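Local coordinates for protein EmGH1 (Erythrobacter marinus, PDB 5Z87) that probably hydrolyses beta-glucosidic bonds as a family 3 glycoside hydrolase, with related arabinofuranosidase and xylosidase activities assigned to its family, at residues 528-533 with 588-593; 440-445 with 559-564. All coordinates share one frame; numbering follows the deposited sequence.

Contact 1: 528-533 with 588-593; sequences IVMCLG and LVLAEN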
ATOM      1  N   ILE A 528     -29.451 -24.061 -14.370  1.00 33.85           N
ATOM      2  CA  ILE A 528     -28.319 -23.413 -15.029  1.00 31.05           C
ATOM      3  C   ILE A 528     -27.153 -23.378 -14.045  1.00 39.08           C
ATOM      4  O   ILE A 528     -27.308 -22.901 -12.913  1.00 33.84           O
ATOM      5  CB  ILE A 528     -28.670 -21.986 -15.486  1.00 40.86           C
ATOM      6  CG1 ILE A 528     -29.895 -21.982 -16.396  1.00 34.37           C
ATOM      7  CG2 ILE A 528     -27.484 -21.323 -16.173  1.00 26.25           C
ATOM      8  CD1 ILE A 528     -30.322 -20.587 -16.752  1.00 22.07           C
ATOM      9  N   VAL A 529     -25.994 -23.880 -14.464  1.00 38.71           N
ATOM     10  CA  VAL A 529     -24.788 -23.879 -13.635  1.00 29.93           C
ATOM     11  C   VAL A 529     -23.743 -23.048 -14.359  1.00 34.59           C
ATOM     12  O   VAL A 529     -23.226 -23.470 -15.404  1.00 28.30           O
ATOM     13  CB  VAL A 529     -24.259 -25.288 -13.355  1.00 26.62           C
ATOM     14  CG1 VAL A 529     -22.911 -25.195 -12.681  1.00 34.26           C
ATOM     15  CG2 VAL A 529     -25.227 -26.071 -12.487  1.00 28.68           C
ATOM     16  N   MET A 530     -23.430 -21.870 -13.811  1.00 26.37           N
ATOM     17  CA  MET A 530     -22.499 -20.939 -14.439  1.00 23.73           C
ATOM     18  C   MET A 530     -21.093 -21.148 -13.881  1.00 28.95           C
ATOM     19  O   MET A 530     -20.887 -21.111 -12.660  1.00 26.32           O
ATOM     20  CB  MET A 530     -22.959 -19.501 -14.218  1.00 23.77           C
ATOM     21  CG  MET A 530     -24.465 -19.335 -14.384  1.00 26.84           C
ATOM     22  SD  MET A 530     -24.987 -17.619 -14.418  1.00 32.46           S
ATOM     23  CE  MET A 530     -24.834 -17.169 -12.681  1.00 26.98           C
ATOM     24  N   CYS A 531     -20.133 -21.374 -14.782  1.00 26.33           N
ATOM     25  CA  CYS A 531     -18.726 -21.606 -14.449  1.00 29.26           C
ATOM     26  C   CYS A 531     -17.934 -20.377 -14.884  1.00 30.81           C
ATOM     27  O   CYS A 531     -17.662 -20.189 -16.075  1.00 27.42           O
ATOM     28  CB  CYS A 531     -18.216 -22.872 -15.123  1.00 30.81           C
ATOM     29  SG  CYS A 531     -19.151 -24.334 -14.623  1.00 31.75           S
ATOM     30  N   LEU A 532     -17.578 -19.537 -13.912  1.00 24.50           N
ATOM     31  CA  LEU A 532     -17.003 -18.222 -14.166  1.00 25.01           C
ATOM     32  C   LEU A 532     -15.745 -18.032 -13.314  1.00 27.97           C
ATOM     33  O   LEU A 532     -15.385 -18.877 -12.485  1.00 21.60           O
ATOM     34  CB  LEU A 532     -18.031 -17.119 -13.870  1.00 33.44           C
ATOM     35  CG  LEU A 532     -19.488 -17.349 -14.289  1.00 24.72           C
ATOM     36  CD1 LEU A 532     -20.406 -16.407 -13.550  1.00 23.50           C
ATOM     37  CD2 LEU A 532     -19.629 -17.145 -15.774  1.00 22.71           C
ATOM     38  N   GLY A 533     -15.071 -16.905 -13.528  1.00 24.32           N
ATOM     39  CA  GLY A 533     -13.962 -16.518 -12.674  1.00 20.84           C
ATOM     40  C   GLY A 533     -12.849 -15.843 -13.442  1.00 23.81           C
ATOM     41  O   GLY A 533     -13.019 -14.740 -13.982  1.00 21.73           O
ATOM     42  N   LEU A 588     -18.763  -8.749  -7.021  1.00 18.37           N
ATOM     43  CA  LEU A 588     -19.843  -8.016  -6.370  1.00 20.89           C
ATOM     44  C   LEU A 588     -21.170  -8.252  -7.069  1.00 24.22           C
ATOM     45  O   LEU A 588     -22.179  -8.571  -6.427  1.00 23.89           O
ATOM     46  CB  LEU A 588     -19.535  -6.520  -6.379  1.00 26.10           C
ATOM     47  CG  LEU A 588     -18.830  -5.843  -5.222  1.00 36.05           C
ATOM     48  CD1 LEU A 588     -18.920  -4.337  -5.445  1.00 30.50           C
ATOM     49  CD2 LEU A 588     -19.474  -6.247  -3.908  1.00 32.78           C
ATOM     50  N   VAL A 589     -21.188  -8.062  -8.390  1.00 21.26           N
ATOM     51  CA  VAL A 589     -22.410  -8.255  -9.163  1.00 28.13           C
ATOM     52  C   VAL A 589     -22.963  -9.653  -8.933  1.00 27.09           C
ATOM     53  O   VAL A 589     -24.138  -9.824  -8.582  1.00 28.08           O
ATOM     54  CB  VAL A 589     -22.139  -7.968 -10.651  1.00 26.71           C
ATOM     55  CG1 VAL A 589     -23.321  -8.384 -11.511  1.00 25.85           C
ATOM     56  CG2 VAL A 589     -21.837  -6.478 -10.825  1.00 18.17           C
ATOM     57  N   LEU A 590     -22.102 -10.667  -9.057  1.00 22.57           N
ATOM     58  CA  LEU A 590     -22.534 -12.038  -8.813  1.00 18.50           C
ATOM     59  C   LEU A 590     -22.997 -12.233  -7.373  1.00 24.27           C
ATOM     60  O   LEU A 590     -23.991 -12.924  -7.118  1.00 21.91           O
ATOM     61  CB  LEU A 590     -21.402 -13.000  -9.153  1.00 19.81           C
ATOM     62  CG  LEU A 590     -21.766 -14.477  -9.279  1.00 29.65           C
ATOM     63  CD1 LEU A 590     -22.643 -14.696 -10.519  1.00 21.47           C
ATOM     64  CD2 LEU A 590     -20.485 -15.336  -9.330  1.00 18.16           C
ATOM     65  N   ALA A 591     -22.288 -11.641  -6.412  1.00 23.10           N
ATOM     66  CA  ALA A 591     -22.697 -11.822  -5.022  1.00 25.65           C
ATOM     67  C   ALA A 591     -24.050 -11.169  -4.753  1.00 23.00           C
ATOM     68  O   ALA A 591     -24.846 -11.688  -3.963  1.00 24.24           O
ATOM     69  CB  ALA A 591     -21.621 -11.276  -4.072  1.00 26.74           C
ATOM     70  N   GLU A 592     -24.345 -10.059  -5.424  1.00 18.81           N
ATOM     71  CA  GLU A 592     -25.637  -9.411  -5.229  1.00 29.42           C
ATOM     72  C   GLU A 592     -26.777 -10.179  -5.914  1.00 34.01           C
ATOM     73  O   GLU A 592     -27.887 -10.253  -5.377  1.00 28.45           O
ATOM     74  CB  GLU A 592     -25.563  -7.971  -5.736  1.00 30.31           C
ATOM     75  CG  GLU A 592     -26.862  -7.190  -5.653  1.00 47.26           C
ATOM     76  CD  GLU A 592     -26.717  -5.781  -6.202  1.00 63.99           C
ATOM     77  OE1 GLU A 592     -25.762  -5.081  -5.797  1.00 79.43           O
ATOM     78  OE2 GLU A 592     -27.546  -5.381  -7.049  1.00 69.20           O
ATOM     79  N   ASN A 593     -26.530 -10.775  -7.084  1.00 28.37           N
ATOM     80  CA  ASN A 593     -27.641 -11.244  -7.913  1.00 29.51           C
ATOM     81  C   ASN A 593     -27.824 -12.756  -7.975  1.00 38.12           C
ATOM     82  O   ASN A 593     -28.926 -13.208  -8.308  1.00 38.02           O
ATOM     83  CB  ASN A 593     -27.489 -10.712  -9.342  1.00 28.20           C
ATOM     84  CG  ASN A 593     -27.628  -9.210  -9.412  1.00 33.11           C
ATOM     85  OD1 ASN A 593     -28.713  -8.670  -9.200  1.00 42.81           O
ATOM     86  ND2 ASN A 593     -26.526  -8.521  -9.700  1.00 32.57           N
TER
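L590 meets M530 and L532 chiefly through its CD1 methyl, which lies 3.9 Å from M530 CE and 4.1 Å from L532 CD1. M530 CE and L532 CD1 are themselves 4.6 Å apart, so L590 CD1 is set over the gap between them. M530 and L590 run past one another in opposite senses, whereas L532 and L590 meet at a slant, with L590 CD2 a secondary approach at 4.4 Å from L532 CD1. The bend of the M530 chain at its last torsion (chi3 -75°) carries CE round to the helix. L590 extends from the helix with CG anti to the backbone N (chi1 -166°), which brings its forked end to the strand. M530 and L532, two residues apart on strand 527-533, send their CB atoms to the same face of the mixed six-stranded sheet of the glycoside hydrolase family 3 C-terminal domain. Helix 588-593 packs on that face, in a beta-alpha-beta crossover between the parallel neighbours 574-580 and 596-601. A577 and L579 of strand 574-580 also touch L590, and L568 of helix 561-569 packs on M530. The atoms that meet across the contact are all apolar carbons and the buried area is small, 92 Å², which implies a small dispersive contact within a larger hydrophobic core.

Contact 2: 440-445 with 559-564; sequences VGPNAA and GEQNEL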
ATOM      1  N   VAL A 440     -22.637 -23.768 -18.430  1.00 27.38           N
ATOM      2  CA  VAL A 440     -22.294 -22.632 -19.279  1.00 25.93           C
ATOM      3  C   VAL A 440     -21.226 -21.774 -18.611  1.00 29.87           C
ATOM      4  O   VAL A 440     -21.208 -21.615 -17.385  1.00 24.27           O
ATOM      5  CB  VAL A 440     -23.555 -21.795 -19.588  1.00 26.22           C
ATOM      6  CG1 VAL A 440     -24.325 -21.557 -18.307  1.00 22.29           C
ATOM      7  CG2 VAL A 440     -23.195 -20.464 -20.231  1.00 17.06           C
ATOM      8  N   GLY A 441     -20.342 -21.199 -19.436  1.00 25.00           N
ATOM      9  CA  GLY A 441     -19.352 -20.254 -18.969  1.00 27.95           C
ATOM     10  C   GLY A 441     -17.949 -20.524 -19.484  1.00 27.35           C
ATOM     11  O   GLY A 441     -17.624 -21.622 -19.952  1.00 29.12           O
ATOM     12  N   PRO A 442     -17.080 -19.516 -19.398  1.00 34.74           N
ATOM     13  CA  PRO A 442     -15.719 -19.678 -19.938  1.00 27.68           C
ATOM     14  C   PRO A 442     -14.915 -20.774 -19.254  1.00 28.81           C
ATOM     15  O   PRO A 442     -13.988 -21.310 -19.870  1.00 26.22           O
ATOM     16  CB  PRO A 442     -15.089 -18.297 -19.726  1.00 25.03           C
ATOM     17  CG  PRO A 442     -15.867 -17.697 -18.586  1.00 25.75           C
ATOM     18  CD  PRO A 442     -17.277 -18.199 -18.768  1.00 33.35           C
ATOM     19  N   ASN A 443     -15.259 -21.169 -18.029  1.00 25.00           N
ATOM     20  CA  ASN A 443     -14.502 -22.195 -17.326  1.00 29.88           C
ATOM     21  C   ASN A 443     -15.279 -23.494 -17.148  1.00 29.92           C
ATOM     22  O   ASN A 443     -15.026 -24.243 -16.201  1.00 30.23           O
ATOM     23  CB  ASN A 443     -14.024 -21.666 -15.977  1.00 27.72           C
ATOM     24  CG  ASN A 443     -13.020 -20.551 -16.135  1.00 30.09           C
ATOM     25  OD1 ASN A 443     -12.429 -20.393 -17.211  1.00 26.28           O
ATOM     26  ND2 ASN A 443     -12.845 -19.745 -15.085  1.00 25.22           N
ATOM     27  N   ALA A 444     -16.212 -23.792 -18.055  1.00 31.18           N
ATOM     28  CA  ALA A 444     -16.994 -25.018 -17.920  1.00 28.61           C
ATOM     29  C   ALA A 444     -16.322 -26.201 -18.606  1.00 25.38           C
ATOM     30  O   ALA A 444     -16.120 -27.250 -17.981  1.00 30.59           O
ATOM     31  CB  ALA A 444     -18.410 -24.825 -18.485  1.00 28.97           C
ATOM     32  N   ALA A 445     -15.969 -26.040 -19.881  1.00 29.88           N
ATOM     33  CA  ALA A 445     -15.488 -27.135 -20.714  1.00 35.82           C
ATOM     34  C   ALA A 445     -13.982 -27.331 -20.634  1.00 33.15           C
ATOM     35  O   ALA A 445     -13.488 -28.408 -20.977  1.00 39.26           O
ATOM     36  CB  ALA A 445     -15.884 -26.889 -22.173  1.00 34.13           C
ATOM     37  N   GLY A 559     -14.220  -8.768 -17.922  1.00 27.59           N
ATOM     38  CA  GLY A 559     -14.873  -8.863 -19.220  1.00 30.58           C
ATOM     39  C   GLY A 559     -16.390  -8.903 -19.128  1.00 42.81           C
ATOM     40  O   GLY A 559     -17.018  -8.108 -18.415  1.00 30.10           O
ATOM     41  N   GLU A 560     -16.991  -9.846 -19.863  1.00 32.04           N
ATOM     42  CA  GLU A 560     -18.431  -9.899 -20.055  1.00 30.35           C
ATOM     43  C   GLU A 560     -19.099 -10.945 -19.194  1.00 27.27           C
ATOM     44  O   GLU A 560     -20.270 -11.259 -19.423  1.00 36.38           O
ATOM     45  CB  GLU A 560     -18.767 -10.166 -21.525  1.00 30.55           C
ATOM     46  CG  GLU A 560     -18.618  -8.945 -22.410  1.00 30.84           C
ATOM     47  CD  GLU A 560     -17.176  -8.534 -22.556  1.00 36.12           C
ATOM     48  OE1 GLU A 560     -16.358  -9.378 -22.978  1.00 36.23           O
ATOM     49  OE2 GLU A 560     -16.855  -7.375 -22.229  1.00 38.99           O
ATOM     50  N   GLN A 561     -18.387 -11.497 -18.215  1.00 25.90           N
ATOM     51  CA  GLN A 561     -18.949 -12.588 -17.429  1.00 25.93           C
ATOM     52  C   GLN A 561     -20.133 -12.126 -16.585  1.00 30.36           C
ATOM     53  O   GLN A 561     -21.081 -12.890 -16.376  1.00 26.45           O
ATOM     54  CB  GLN A 561     -17.877 -13.196 -16.533  1.00 24.38           C
ATOM     55  CG  GLN A 561     -16.744 -13.928 -17.252  1.00 26.36           C
ATOM     56  CD  GLN A 561     -15.728 -14.435 -16.247  1.00 22.95           C
ATOM     57  OE1 GLN A 561     -15.912 -15.494 -15.644  1.00 22.96           O
ATOM     58  NE2 GLN A 561     -14.684 -13.647 -16.014  1.00 19.00           N
ATOM     59  N   ASN A 562     -20.087 -10.897 -16.060  1.00 20.35           N
ATOM     60  CA  ASN A 562     -21.231 -10.403 -15.300  1.00 27.94           C
ATOM     61  C   ASN A 562     -22.431 -10.205 -16.212  1.00 26.70           C
ATOM     62  O   ASN A 562     -23.558 -10.550 -15.843  1.00 22.22           O
ATOM     63  CB  ASN A 562     -20.882  -9.099 -14.577  1.00 16.51           C
ATOM     64  CG  ASN A 562     -19.943  -9.319 -13.408  1.00 27.25           C
ATOM     65  OD1 ASN A 562     -20.011 -10.341 -12.724  1.00 23.99           O
ATOM     66  ND2 ASN A 562     -19.051  -8.367 -13.184  1.00 27.35           N
ATOM     67  N   GLU A 563     -22.199  -9.653 -17.406  1.00 27.09           N
ATOM     68  CA  GLU A 563     -23.247  -9.578 -18.419  1.00 27.35           C
ATOM     69  C   GLU A 563     -23.881 -10.943 -18.646  1.00 30.49           C
ATOM     70  O   GLU A 563     -25.106 -11.091 -18.583  1.00 32.41           O
ATOM     71  CB  GLU A 563     -22.672  -9.020 -19.724  1.00 29.65           C
ATOM     72  CG  GLU A 563     -23.731  -8.558 -20.706  1.00 32.37           C
ATOM     73  CD  GLU A 563     -23.160  -7.778 -21.867  1.00 37.30           C
ATOM     74  OE1 GLU A 563     -22.036  -7.236 -21.729  1.00 46.91           O
ATOM     75  OE2 GLU A 563     -23.842  -7.701 -22.918  1.00 48.92           O
ATOM     76  N   LEU A 564     -23.051 -11.966 -18.876  1.00 27.78           N
ATOM     77  CA  LEU A 564     -23.581 -13.309 -19.091  1.00 23.20           C
ATOM     78  C   LEU A 564     -24.388 -13.781 -17.889  1.00 35.38           C
ATOM     79  O   LEU A 564     -25.469 -14.365 -18.046  1.00 34.12           O
ATOM     80  CB  LEU A 564     -22.439 -14.287 -19.380  1.00 27.22           C
ATOM     81  CG  LEU A 564     -22.764 -15.781 -19.270  1.00 28.77           C
ATOM     82  CD1 LEU A 564     -23.693 -16.244 -20.416  1.00 18.88           C
ATOM     83  CD2 LEU A 564     -21.484 -16.616 -19.220  1.00 24.00           C
TER
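The backbones come closest at G441 and Q561, whose CA atoms are 7.8 Å apart, within the glycoside hydrolase family 3 C-terminal domain. Segment 440-445 leaves strand 436-440 through G441, whose positive phi (133°) suits a residue without a side chain, and then turns at P442 and N443; A444 N bonds to G441 O at 3.2 Å, consistent with a type I beta turn. Opposite, E560 holds the N-cap position of helix 561-569, and its O accepts from L564 N at 2.9 Å. L564 splits its branches between the strand end and the turn: CD1 lies 4.3 Å from V440 CG2, and CD2 lies 4.2 Å from G441 CA, close to the glycine backbone. One helical turn earlier, Q561 runs obliquely to the P442 ring in van der Waals packing, its OE1 3.7 Å and its CD 4.0 Å from P442 CG. The Q561 chain is extended beyond CG (chi2 178°), which carries the amide out to the ring. OE1 accepts from the backbone N of G533 and NE2 donates to I558 O. These bonds should fix the amide's rotation, so P442 packs against a polar group whose two ends both have partners, while L564 supplies the apolar part.

Contacts 1 and 2 have centres 9 Å apart, and strand 527-533, part of contact 1, also lies beside both segments of contact 2. C531 N lies 2.8 Å from V440 O, a probable hydrogen bond between the parallel strands 436-440 and 527-533; C531 O also packs 3.4 Å from P442 CD. At the strand's C-terminal end, G533 N is linked to Q561 OE1 by a probable hydrogen bond of 2.7 Å, which joins the two contacts. A bound magnesium ion is about 7 Å from the Q561 side chain and about 10 Å from that of L532. Neither contact forms part of the dithiothreitol pocket, though Y452 and E541 of its lining closely follow 440-445 and 528-533 in the chain.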